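Local coordinates for protein 5-methylthioribose-1-phosphate isomerase (Saccharomyces cerevisiae, PDB 1W2W) that interconverts 5-methylthioribose 1-phosphate and 5-methylthioribulose 1-phosphate in the methionine salvage pathway, this chain being the N-terminal half of the enzyme, at residues T37-Y42 with R98-S104; S17-L21 with Y32-H36; R51-A55 with N182-T188; A57-L62 with Y139-I144. One frame throughout, in Å; residues are numbered along the deposited sequence.

Overall arrangement
From the N terminus the first loop to close is the short one of contact 2, where strands 17-21 and 32-34 pair as a hairpin. Helix 38-46 follows at once and opens contact 1, which closes when helix 88-103 comes back alongside it. Meanwhile helix 53-73 has opened contact 3 at its start and contact 4 one turn on, so contact 1 crosses both. Contact 4 closes on helix 129-168, within the longer loop that contact 3 completes at residues 182-188, after strand 174-179. Helix 53-73 is the common element: contact 2 touches contact 4 through Val20 and Val59, and contact 1 touches it through Leu102 and Gly60.

Contact 1: T37-Y42 with R98-S104; sequences TIDDGY and RLDFLLS
The rings of Tyr42 and Phe101 lie over each other as an offset stack, with centroids 4.0 Å apart and planes 16° from parallel. Phe101 CZ stands over the centre of the Tyr42 ring, 3.5 Å from Tyr42 CG, and Tyr42 covers Phe101 nearer its rim. Tyr42 reaches this place because its CG is anti to the backbone N (chi1 175°), which sends the ring across to helix 88-103. There its edge meets Ser104 OG, at 3.6 Å from Tyr42 CE1, and that hydroxyl donates to Phe101 O. With an alanine at Tyr42, the covered face of Phe101 would probably be left without its flat partner and its ring set freer to turn.

The tight, buried part lies beside the stack. Ile38 CG2 wedges between Arg98 O, at 3.6 Å, and Leu102 CB, while Leu102 CD1 rests 3.6 Å from Tyr42 N and also meets the backbone of Gly41.

Asp39, the stack and Ser104 form the more open side, to which Arg98 reaches from the buried one. Arg98 NH2 donates a nearly straight hydrogen bond of 2.8 Å to Asp39 OD2, part of a salt bridge; the oxygen lies in the guanidinium plane, yet the donor approaches from well above the carboxylate. Glu67 takes Arg98 NE in a second salt bridge, so two acids fix the guanidinium. Thr37 and Asp40 form a capping box before the first helix. The axes of the two short segments, 9.4 Å apart and 14° from parallel, are those of neighbouring near-parallel helices in a helical bundle.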
loop_
_atom_site.group_PDB
_atom_site.type_symbol
_atom_site.label_atom_id
_atom_site.label_comp_id
_atom_site.label_asym_id
_atom_site.label_seq_id
_atom_site.Cartn_x
_atom_site.Cartn_y
_atom_site.Cartn_z
ATOM N N THR A 37 -32.094 13.362 7.996
ATOM C CA THR A 37 -31.943 14.763 7.623
ATOM C C THR A 37 -30.698 14.994 6.797
ATOM O O THR A 37 -29.875 14.083 6.613
ATOM C CB THR A 37 -31.832 15.643 8.872
ATOM O OG1 THR A 37 -30.548 15.422 9.483
ATOM C CG2 THR A 37 -32.852 15.207 9.921
ATOM N N ILE A 38 -30.558 16.228 6.324
ATOM C CA ILE A 38 -29.379 16.593 5.551
ATOM C C ILE A 38 -28.132 16.526 6.425
ATOM O O ILE A 38 -27.027 16.270 5.933
ATOM C CB ILE A 38 -29.578 17.960 4.877
ATOM C CG1 ILE A 38 -30.633 17.804 3.769
ATOM C CG2 ILE A 38 -28.274 18.455 4.247
ATOM C CD1 ILE A 38 -31.133 19.120 3.176
ATOM N N ASP A 39 -28.294 16.720 7.733
ATOM C CA ASP A 39 -27.130 16.582 8.609
ATOM C C ASP A 39 -26.611 15.154 8.587
ATOM O O ASP A 39 -25.405 14.947 8.694
ATOM C CB ASP A 39 -27.426 16.983 10.058
ATOM C CG ASP A 39 -27.806 18.431 10.187
ATOM O OD1 ASP A 39 -26.945 19.295 9.915
ATOM O OD2 ASP A 39 -28.945 18.789 10.538
ATOM N N ASP A 40 -27.515 14.181 8.466
ATOM C CA ASP A 40 -27.119 12.774 8.441
ATOM C C ASP A 40 -26.395 12.466 7.134
ATOM O O ASP A 40 -25.370 11.789 7.130
ATOM C CB ASP A 40 -28.337 11.863 8.562
ATOM C CG ASP A 40 -29.036 11.996 9.905
ATOM O OD1 ASP A 40 -28.369 12.364 10.905
ATOM O OD2 ASP A 40 -30.253 11.750 10.042
ATOM N N GLY A 41 -26.946 12.968 6.036
ATOM C CA GLY A 41 -26.329 12.834 4.730
ATOM C C GLY A 41 -24.930 13.418 4.742
ATOM O O GLY A 41 -23.974 12.774 4.309
ATOM N N TYR A 42 -24.804 14.638 5.259
ATOM C CA TYR A 42 -23.499 15.289 5.343
ATOM C C TYR A 42 -22.562 14.441 6.188
ATOM O O TYR A 42 -21.409 14.227 5.818
ATOM C CB TYR A 42 -23.634 16.679 5.981
ATOM C CG TYR A 42 -22.314 17.380 6.215
ATOM C CD1 TYR A 42 -21.785 18.239 5.262
ATOM C CD2 TYR A 42 -21.602 17.182 7.391
ATOM C CE1 TYR A 42 -20.574 18.891 5.475
ATOM C CE2 TYR A 42 -20.399 17.824 7.616
ATOM C CZ TYR A 42 -19.889 18.675 6.653
ATOM O OH TYR A 42 -18.692 19.315 6.874
ATOM N N ARG A 98 -28.885 24.659 3.211
ATOM C CA ARG A 98 -28.574 23.302 3.645
ATOM C C ARG A 98 -28.079 22.424 2.488
ATOM O O ARG A 98 -27.243 21.536 2.695
ATOM C CB ARG A 98 -29.759 22.690 4.398
ATOM C CG ARG A 98 -29.870 23.283 5.799
ATOM C CD ARG A 98 -31.110 22.886 6.549
ATOM N NE ARG A 98 -31.068 21.491 6.988
ATOM C CZ ARG A 98 -30.257 21.021 7.921
ATOM N NH1 ARG A 98 -29.396 21.826 8.535
ATOM N NH2 ARG A 98 -30.315 19.741 8.252
ATOM N N LEU A 99 -28.567 22.690 1.278
ATOM C CA LEU A 99 -27.988 22.074 0.078
ATOM C C LEU A 99 -26.535 22.470 -0.166
ATOM O O LEU A 99 -25.708 21.632 -0.533
ATOM C CB LEU A 99 -28.856 22.332 -1.161
ATOM C CG LEU A 99 -30.280 21.777 -1.138
ATOM C CD1 LEU A 99 -31.068 22.329 -2.328
ATOM C CD2 LEU A 99 -30.258 20.242 -1.165
ATOM N N ASP A 100 -26.212 23.741 0.040
ATOM C CA ASP A 100 -24.819 24.181 0.008
ATOM C C ASP A 100 -23.948 23.531 1.086
ATOM O O ASP A 100 -22.794 23.186 0.832
ATOM C CB ASP A 100 -24.717 25.717 0.062
ATOM C CG ASP A 100 -25.398 26.397 -1.125
ATOM O OD1 ASP A 100 -25.691 25.724 -2.139
ATOM O OD2 ASP A 100 -25.687 27.616 -1.129
ATOM N N PHE A 101 -24.497 23.360 2.288
ATOM C CA PHE A 101 -23.799 22.653 3.364
ATOM C C PHE A 101 -23.488 21.222 2.910
ATOM O O PHE A 101 -22.337 20.761 2.992
ATOM C CB PHE A 101 -24.676 22.669 4.622
ATOM C CG PHE A 101 -24.150 21.842 5.761
ATOM C CD1 PHE A 101 -22.884 22.069 6.282
ATOM C CD2 PHE A 101 -24.933 20.837 6.306
ATOM C CE1 PHE A 101 -22.405 21.305 7.333
ATOM C CE2 PHE A 101 -24.459 20.070 7.362
ATOM C CZ PHE A 101 -23.195 20.307 7.875
ATOM N N LEU A 102 -24.513 20.532 2.418
ATOM C CA LEU A 102 -24.354 19.145 1.956
ATOM C C LEU A 102 -23.269 19.044 0.887
ATOM O O LEU A 102 -22.421 18.145 0.933
ATOM C CB LEU A 102 -25.680 18.613 1.397
ATOM C CG LEU A 102 -25.692 17.158 0.912
ATOM C CD1 LEU A 102 -25.240 16.266 2.064
ATOM C CD2 LEU A 102 -27.110 16.778 0.499
ATOM N N LEU A 103 -23.307 19.967 -0.074
ATOM C CA LEU A 103 -22.307 20.038 -1.137
ATOM C C LEU A 103 -20.880 20.098 -0.594
ATOM O O LEU A 103 -19.949 19.556 -1.199
ATOM C CB LEU A 103 -22.562 21.248 -2.044
ATOM C CG LEU A 103 -21.564 21.464 -3.184
ATOM C CD1 LEU A 103 -21.799 20.413 -4.264
ATOM C CD2 LEU A 103 -21.705 22.861 -3.758
ATOM N N SER A 104 -20.709 20.759 0.545
ATOM C CA SER A 104 -19.369 20.945 1.108
ATOM C C SER A 104 -18.778 19.696 1.764
ATOM O O SER A 104 -17.605 19.690 2.127
ATOM C CB SER A 104 -19.350 22.098 2.115
ATOM O OG SER A 104 -19.986 21.739 3.335
#

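Contact 2: S17-L21 with Y32-H36; sequences SVKVL and YVPIH
Tyr32 is held between Lys19 and Leu21, one on each face of its ring. Lys19 CE lies over the ring centre, 3.7 Å from the centroid and 8° off the normal, a CH-pi contact; beyond it Lys19 NZ stands 4.4 Å from the same centroid in a cation-pi arrangement over the face. Lys19 gets there with CG set between the backbone N and the carbonyl carbon (chi1 69°) and an extended chain thereafter, which lays its methylenes across the ring. Leu21 CD2 approaches the opposite face off-centre, toward the rim, and is 3.5 Å from Tyr32 CE1.

The alternation that places these three on one side of the sheet comes from an antiparallel beta hairpin. Lys19 with Pro34 and Leu21 with Tyr32 are non-hydrogen-bonded pairs, flanking the hydrogen-bonded pair Val20 with Val33, whose amides and carbonyls bond reciprocally. Val33 N reaches Val20 O at 2.8 Å within the carbonyl plane, whereas the return bond from Val20 N is tilted from the plane of Val33 O. Strand 17-21 is the middle one of three, bonding on its other side to strand 6-9.

Val20 and Val33 turn to the other face, where the two side chains cross obliquely and Val20 CG2 meets Val33 CB at 3.9 Å. Ile35 fits between two valines: its CG1 lies 3.9 Å from Val18 CG1, and it crosses Val20 at about a right angle. Val18, Val20 and Ile35 all reach helix 53-73. Past the last direct bond, Ile35 N to Val18 O, a water accepts from Val18 N and donates to Ile35 O.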
loop_
_atom_site.group_PDB
_atom_site.type_symbol
_atom_site.label_atom_id
_atom_site.label_comp_id
_atom_site.label_asym_id
_atom_site.label_seq_id
_atom_site.Cartn_x
_atom_site.Cartn_y
_atom_site.Cartn_z
ATOM N N SER A 17 -38.062 5.390 3.688
ATOM C CA SER A 17 -37.009 5.189 4.671
ATOM C C SER A 17 -35.684 4.930 3.963
ATOM O O SER A 17 -35.641 4.377 2.861
ATOM C CB SER A 17 -37.369 4.086 5.668
ATOM O OG SER A 17 -37.339 2.830 5.019
ATOM N N VAL A 18 -34.611 5.371 4.603
ATOM C CA VAL A 18 -33.280 5.256 4.024
ATOM C C VAL A 18 -32.357 4.860 5.165
ATOM O O VAL A 18 -32.380 5.482 6.223
ATOM C CB VAL A 18 -32.834 6.600 3.404
ATOM C CG1 VAL A 18 -31.423 6.494 2.854
ATOM C CG2 VAL A 18 -33.808 7.041 2.311
ATOM N N LYS A 19 -31.553 3.820 4.967
ATOM C CA LYS A 19 -30.467 3.517 5.903
ATOM C C LYS A 19 -29.252 3.100 5.074
ATOM O O LYS A 19 -29.413 2.620 3.960
ATOM C CB LYS A 19 -30.874 2.433 6.913
ATOM C CG LYS A 19 -31.068 1.040 6.329
ATOM C CD LYS A 19 -31.642 0.089 7.378
ATOM C CE LYS A 19 -31.636 -1.351 6.886
ATOM N NZ LYS A 19 -32.364 -2.250 7.830
ATOM N N VAL A 20 -28.043 3.293 5.586
ATOM C CA VAL A 20 -26.854 3.002 4.787
ATOM C C VAL A 20 -25.872 2.127 5.558
ATOM O O VAL A 20 -25.769 2.202 6.788
ATOM C CB VAL A 20 -26.141 4.281 4.320
ATOM C CG1 VAL A 20 -27.060 5.128 3.435
ATOM C CG2 VAL A 20 -25.624 5.077 5.527
ATOM N N LEU A 21 -25.151 1.279 4.839
ATOM C CA LEU A 21 -24.142 0.456 5.488
ATOM C C LEU A 21 -23.007 1.357 5.932
ATOM O O LEU A 21 -22.594 2.231 5.183
ATOM C CB LEU A 21 -23.583 -0.560 4.496
ATOM C CG LEU A 21 -24.277 -1.910 4.364
ATOM C CD1 LEU A 21 -23.471 -2.753 3.397
ATOM C CD2 LEU A 21 -24.408 -2.591 5.721
ATOM N N TYR A 32 -25.964 -0.566 10.185
ATOM C CA TYR A 32 -26.691 0.441 9.401
ATOM C C TYR A 32 -26.817 1.778 10.101
ATOM O O TYR A 32 -26.979 1.840 11.320
ATOM C CB TYR A 32 -28.084 -0.049 9.022
ATOM C CG TYR A 32 -28.075 -1.140 7.993
ATOM C CD1 TYR A 32 -27.884 -0.853 6.648
ATOM C CD2 TYR A 32 -28.250 -2.464 8.372
ATOM C CE1 TYR A 32 -27.876 -1.861 5.696
ATOM C CE2 TYR A 32 -28.243 -3.477 7.434
ATOM C CZ TYR A 32 -28.054 -3.168 6.105
ATOM O OH TYR A 32 -28.047 -4.180 5.182
ATOM N N VAL A 33 -26.743 2.852 9.319
ATOM C CA VAL A 33 -26.888 4.208 9.832
ATOM C C VAL A 33 -28.161 4.792 9.216
ATOM O O VAL A 33 -28.280 4.895 7.994
ATOM C CB VAL A 33 -25.690 5.091 9.445
ATOM C CG1 VAL A 33 -25.883 6.509 9.941
ATOM C CG2 VAL A 33 -24.378 4.496 9.994
ATOM N N PRO A 34 -29.127 5.167 10.049
ATOM C CA PRO A 34 -30.366 5.757 9.524
ATOM C C PRO A 34 -30.103 7.134 8.939
ATOM O O PRO A 34 -29.271 7.876 9.470
ATOM C CB PRO A 34 -31.269 5.873 10.765
ATOM C CG PRO A 34 -30.326 5.927 11.915
ATOM C CD PRO A 34 -29.129 5.065 11.522
ATOM N N ILE A 35 -30.811 7.470 7.860
ATOM C CA ILE A 35 -30.726 8.813 7.302
ATOM C C ILE A 35 -32.073 9.517 7.461
ATOM O O ILE A 35 -33.064 9.083 6.889
ATOM C CB ILE A 35 -30.360 8.740 5.806
ATOM C CG1 ILE A 35 -29.074 7.925 5.597
ATOM C CG2 ILE A 35 -30.292 10.139 5.196
ATOM C CD1 ILE A 35 -27.791 8.572 6.140
ATOM N N HIS A 36 -32.103 10.591 8.246
ATOM C CA HIS A 36 -33.342 11.337 8.475
ATOM C C HIS A 36 -33.275 12.761 7.936
ATOM O O HIS A 36 -34.284 13.314 7.482
ATOM C CB HIS A 36 -33.694 11.335 9.971
ATOM C CG HIS A 36 -33.961 9.965 10.518
ATOM N ND1 HIS A 36 -35.033 9.201 10.112
ATOM C CD2 HIS A 36 -33.294 9.222 11.432
ATOM C CE1 HIS A 36 -35.014 8.044 10.753
ATOM N NE2 HIS A 36 -33.968 8.031 11.557
HETATM O O HOH W 1 -35.030 7.151 6.894
#

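Contact 3: R51-A55 with N182-T188; sequences RGAPA and NTGSLAT. With SO4 (sulfate ion), chain I.
Arg51 NH2 is shared between Asn182 O, 2.9 Å away in the guanidinium plane, and O3 of a bound sulfate. Arg51 NH1 adds a second hold on Asn182, reaching OD1 at 3.0 Å with the amide turned 64° from the guanidinium; NH1 also bonds Gln23. Bends at chi2 and chi3 fold the arginine back, so NE meets sulfate O3 at 2.9 Å while Gly52 N reaches O1 with a nearly straight bond (169°). Arg106 and another protein chain complete the grip on the anion. The sulfate probably came from the crystallisation liquor, but Arg51, which binds it, has its side chain about 4 Å from that of Cys181, the predicted transition-state stabiliser; this is consistent with the sulfate marking the site of the substrate phosphate.

Gly52 carries positive phi, and any CB there would collide with Ala187 CA. This close approach lets Ala55 N, a first-turn amide, donate to Ala187 O at 3.0 Å, while Pro54 CG lies beside Thr188 CG2. Gly52, the N-cap of helix 53-73, is set against the loop between strand 174-179 and helix 194-210, with helix 129-168 bordering Pro54 and Thr188 through Asp147.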
loop_
_atom_site.group_PDB
_atom_site.type_symbol
_atom_site.label_atom_id
_atom_site.label_comp_id
_atom_site.label_asym_id
_atom_site.label_seq_id
_atom_site.Cartn_x
_atom_site.Cartn_y
_atom_site.Cartn_z
ATOM N N ARG A 51 -19.309 5.944 0.812
ATOM C CA ARG A 51 -18.373 6.532 -0.134
ATOM C C ARG A 51 -18.526 5.838 -1.476
ATOM O O ARG A 51 -19.375 4.954 -1.625
ATOM C CB ARG A 51 -16.927 6.491 0.385
ATOM C CG ARG A 51 -16.549 5.258 1.228
ATOM C CD ARG A 51 -16.711 3.934 0.484
ATOM N NE ARG A 51 -15.999 3.965 -0.794
ATOM C CZ ARG A 51 -16.220 3.144 -1.815
ATOM N NH1 ARG A 51 -17.141 2.195 -1.730
ATOM N NH2 ARG A 51 -15.505 3.276 -2.934
ATOM N N GLY A 52 -17.741 6.249 -2.460
ATOM C CA GLY A 52 -18.065 5.885 -3.829
ATOM C C GLY A 52 -18.852 6.998 -4.489
ATOM O O GLY A 52 -19.879 7.436 -3.968
ATOM N N ALA A 53 -18.376 7.469 -5.637
ATOM C CA ALA A 53 -18.930 8.711 -6.183
ATOM C C ALA A 53 -20.459 8.716 -6.350
ATOM O O ALA A 53 -21.129 9.638 -5.865
ATOM C CB ALA A 53 -18.239 9.103 -7.490
ATOM N N PRO A 54 -21.023 7.725 -7.041
ATOM C CA PRO A 54 -22.478 7.689 -7.192
ATOM C C PRO A 54 -23.214 7.449 -5.885
ATOM O O PRO A 54 -24.248 8.085 -5.681
ATOM C CB PRO A 54 -22.715 6.558 -8.204
ATOM C CG PRO A 54 -21.352 6.391 -8.892
ATOM C CD PRO A 54 -20.368 6.613 -7.762
ATOM N N ALA A 55 -22.721 6.572 -5.013
ATOM C CA ALA A 55 -23.378 6.380 -3.722
ATOM C C ALA A 55 -23.452 7.669 -2.914
ATOM O O ALA A 55 -24.456 7.944 -2.235
ATOM C CB ALA A 55 -22.672 5.292 -2.908
ATOM N N ASN A 182 -12.970 0.703 -4.771
ATOM C CA ASN A 182 -14.215 -0.050 -4.798
ATOM C C ASN A 182 -15.214 0.666 -5.700
ATOM O O ASN A 182 -15.549 1.842 -5.486
ATOM C CB ASN A 182 -14.796 -0.278 -3.392
ATOM C CG ASN A 182 -16.173 -0.936 -3.447
ATOM O OD1 ASN A 182 -17.205 -0.258 -3.369
ATOM N ND2 ASN A 182 -16.196 -2.252 -3.626
ATOM N N THR A 183 -15.681 -0.058 -6.710
ATOM C CA THR A 183 -16.595 0.508 -7.693
ATOM C C THR A 183 -17.798 -0.404 -7.902
ATOM O O THR A 183 -18.412 -0.389 -8.974
ATOM C CB THR A 183 -15.881 0.718 -9.031
ATOM O OG1 THR A 183 -15.335 -0.532 -9.481
ATOM C CG2 THR A 183 -14.679 1.654 -8.856
ATOM N N GLY A 184 -18.137 -1.188 -6.883
ATOM C CA GLY A 184 -19.158 -2.213 -7.045
ATOM C C GLY A 184 -20.513 -1.771 -6.512
ATOM O O GLY A 184 -20.879 -0.601 -6.587
ATOM N N SER A 185 -21.261 -2.723 -5.970
ATOM C CA SER A 185 -22.549 -2.405 -5.360
ATOM C C SER A 185 -22.357 -1.550 -4.117
ATOM O O SER A 185 -23.261 -0.807 -3.731
ATOM C CB SER A 185 -23.290 -3.698 -5.022
ATOM O OG SER A 185 -23.493 -4.452 -6.208
ATOM N N LEU A 186 -21.180 -1.632 -3.496
ATOM C CA LEU A 186 -20.924 -0.786 -2.336
ATOM C C LEU A 186 -20.652 0.681 -2.654
ATOM O O LEU A 186 -20.681 1.518 -1.748
ATOM C CB LEU A 186 -19.824 -1.375 -1.441
ATOM C CG LEU A 186 -20.203 -2.689 -0.747
ATOM C CD1 LEU A 186 -18.953 -3.419 -0.240
ATOM C CD2 LEU A 186 -21.181 -2.431 0.408
ATOM N N ALA A 187 -20.380 0.981 -3.926
ATOM C CA ALA A 187 -20.032 2.342 -4.344
ATOM C C ALA A 187 -21.148 3.026 -5.127
ATOM O O ALA A 187 -20.997 4.176 -5.537
ATOM C CB ALA A 187 -18.742 2.326 -5.174
ATOM N N THR A 188 -22.255 2.317 -5.332
ATOM C CA THR A 188 -23.261 2.722 -6.322
ATOM C C THR A 188 -24.644 2.242 -5.875
ATOM O O THR A 188 -24.825 1.821 -4.738
ATOM C CB THR A 188 -22.961 2.155 -7.741
ATOM O OG1 THR A 188 -23.135 0.725 -7.774
ATOM C CG2 THR A 188 -21.522 2.408 -8.190
HETATM S S SO4 I . -14.076 7.174 -2.371
HETATM O O1 SO4 I . -15.379 7.837 -2.249
HETATM O O2 SO4 I . -13.060 8.049 -1.783
HETATM O O3 SO4 I . -14.093 5.926 -1.631
HETATM O O4 SO4 I . -13.781 6.969 -3.783
#

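Contact 4: A57-L62 with Y139-I144; sequences AIVGSL and YVCELI
Ile58 and Ile144 make the closest apolar contact between these two helices, with Ile58 CG2 3.6 Å from Ile144 CG1. Further branched side chains widen and lengthen it. Leu143 CD2 comes against Ile58 CG1 at 3.9 Å, and Leu62 divides its two methyls: CD2 meets Val140 CG2 at 3.9 Å, while CD1 meets Ile144 CD1, the two side chains crossing at about a right angle. Leu143 has its CG anti to the backbone N (chi1 173°), which carries CD2 over to Ile58 CG1 and Ser61. The contacts recur one turn apart, Ile58 facing Ile144 and Leu62 facing Val140, as expected of antiparallel helices, the axes of the two short segments running at 170° and approaching to 10.1 Å.

The polar part is confined to Ser61. Its OG donates to Ala57 O at 2.8 Å, one turn back, and Ser61 N bonds the same carbonyl from the opposite face of its plane. The buried hydroxyl therefore finds its partner inside its own helix, and none of its hydrogen bonds crosses the contact.

Around this oxygen the remaining contacts are of van der Waals kind. Leu143 CD2 packs 3.7 Å from Ser61 OG, and the Tyr139 ring presents its edge, with Ser61 OG close to its plane. A phenylalanine in place of Ser61, having no hydroxyl for Ala57 O, would probably push Leu143 and Val140 out of their present fit.

Helix 111-124 covers the Ser61 side, where Ser115 also bonds Tyr139 OH, while strand 6-9 lies against Ile58, Leu62 and Ile144 through Ile6 and Phe8.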
loop_
_atom_site.group_PDB
_atom_site.type_symbol
_atom_site.label_atom_id
_atom_site.label_comp_id
_atom_site.label_asym_id
_atom_site.label_seq_id
_atom_site.Cartn_x
_atom_site.Cartn_y
_atom_site.Cartn_z
ATOM N N ALA A 57 -23.657 10.745 -4.142
ATOM C CA ALA A 57 -24.753 11.508 -4.749
ATOM C C ALA A 57 -26.121 10.971 -4.356
ATOM O O ALA A 57 -27.062 11.735 -4.102
ATOM C CB ALA A 57 -24.615 11.524 -6.258
ATOM N N ILE A 58 -26.256 9.650 -4.321
ATOM C CA ILE A 58 -27.540 9.047 -3.972
ATOM C C ILE A 58 -27.909 9.285 -2.506
ATOM O O ILE A 58 -29.038 9.696 -2.215
ATOM C CB ILE A 58 -27.555 7.530 -4.300
ATOM C CG1 ILE A 58 -27.517 7.319 -5.822
ATOM C CG2 ILE A 58 -28.813 6.865 -3.702
ATOM C CD1 ILE A 58 -27.045 5.915 -6.235
ATOM N N VAL A 59 -26.986 9.028 -1.580
ATOM C CA VAL A 59 -27.311 9.288 -0.167
ATOM C C VAL A 59 -27.560 10.771 0.106
ATOM O O VAL A 59 -28.466 11.123 0.876
ATOM C CB VAL A 59 -26.284 8.717 0.837
ATOM C CG1 VAL A 59 -25.021 9.576 0.884
ATOM C CG2 VAL A 59 -26.902 8.702 2.253
ATOM N N GLY A 60 -26.774 11.635 -0.533
ATOM C CA GLY A 60 -26.979 13.077 -0.428
ATOM C C GLY A 60 -28.380 13.483 -0.875
ATOM O O GLY A 60 -29.109 14.171 -0.139
ATOM N N SER A 61 -28.747 13.054 -2.081
ATOM C CA SER A 61 -30.068 13.310 -2.642
ATOM C C SER A 61 -31.180 12.763 -1.739
ATOM O O SER A 61 -32.148 13.458 -1.453
ATOM C CB SER A 61 -30.173 12.707 -4.046
ATOM O OG SER A 61 -29.236 13.321 -4.916
ATOM N N LEU A 62 -31.037 11.520 -1.293
ATOM C CA LEU A 62 -32.018 10.894 -0.420
ATOM C C LEU A 62 -32.178 11.646 0.898
ATOM O O LEU A 62 -33.297 11.747 1.419
ATOM C CB LEU A 62 -31.684 9.420 -0.157
ATOM C CG LEU A 62 -31.969 8.476 -1.323
ATOM C CD1 LEU A 62 -31.349 7.116 -1.032
ATOM C CD2 LEU A 62 -33.461 8.321 -1.559
ATOM N N TYR A 139 -37.416 12.245 -8.629
ATOM C CA TYR A 139 -36.031 12.458 -9.040
ATOM C C TYR A 139 -35.114 11.380 -8.469
ATOM O O TYR A 139 -34.273 10.805 -9.188
ATOM C CB TYR A 139 -35.499 13.842 -8.640
ATOM C CG TYR A 139 -34.002 13.904 -8.857
ATOM C CD1 TYR A 139 -33.482 14.052 -10.133
ATOM C CD2 TYR A 139 -33.113 13.793 -7.790
ATOM C CE1 TYR A 139 -32.117 14.095 -10.346
ATOM C CE2 TYR A 139 -31.733 13.836 -7.994
ATOM C CZ TYR A 139 -31.249 13.983 -9.278
ATOM O OH TYR A 139 -29.904 14.037 -9.538
ATOM N N VAL A 140 -35.251 11.113 -7.174
ATOM C CA VAL A 140 -34.354 10.142 -6.551
ATOM C C VAL A 140 -34.582 8.718 -7.062
ATOM O O VAL A 140 -33.621 7.955 -7.231
ATOM C CB VAL A 140 -34.332 10.221 -5.007
ATOM C CG1 VAL A 140 -33.987 11.635 -4.567
ATOM C CG2 VAL A 140 -35.648 9.754 -4.395
ATOM N N CYS A 141 -35.838 8.360 -7.330
ATOM C CA CYS A 141 -36.126 7.068 -7.927
ATOM C C CYS A 141 -35.435 6.950 -9.276
ATOM O O CYS A 141 -34.849 5.908 -9.588
ATOM C CB CYS A 141 -37.633 6.844 -8.078
ATOM S SG CYS A 141 -38.421 6.538 -6.471
ATOM N N GLU A 142 -35.507 8.019 -10.064
ATOM C CA GLU A 142 -34.919 8.012 -11.399
ATOM C C GLU A 142 -33.399 7.967 -11.330
ATOM O O GLU A 142 -32.776 7.204 -12.072
ATOM C CB GLU A 142 -35.383 9.218 -12.205
ATOM C CG GLU A 142 -36.821 9.062 -12.678
ATOM C CD GLU A 142 -37.465 10.391 -13.005
ATOM O OE1 GLU A 142 -36.724 11.325 -13.389
ATOM O OE2 GLU A 142 -38.709 10.486 -12.872
ATOM N N LEU A 143 -32.818 8.769 -10.438
ATOM C CA LEU A 143 -31.366 8.769 -10.221
ATOM C C LEU A 143 -30.883 7.350 -9.898
ATOM O O LEU A 143 -29.920 6.837 -10.496
ATOM C CB LEU A 143 -30.994 9.752 -9.097
ATOM C CG LEU A 143 -29.530 9.762 -8.628
ATOM C CD1 LEU A 143 -28.622 10.382 -9.688
ATOM C CD2 LEU A 143 -29.370 10.450 -7.270
ATOM N N ILE A 144 -31.561 6.709 -8.952
ATOM C CA ILE A 144 -31.174 5.377 -8.515
ATOM C C ILE A 144 -31.436 4.352 -9.626
ATOM O O ILE A 144 -30.578 3.528 -9.947
ATOM C CB ILE A 144 -31.911 5.018 -7.194
ATOM C CG1 ILE A 144 -31.356 5.867 -6.037
ATOM C CG2 ILE A 144 -31.779 3.521 -6.878
ATOM C CD1 ILE A 144 -32.246 5.926 -4.804
#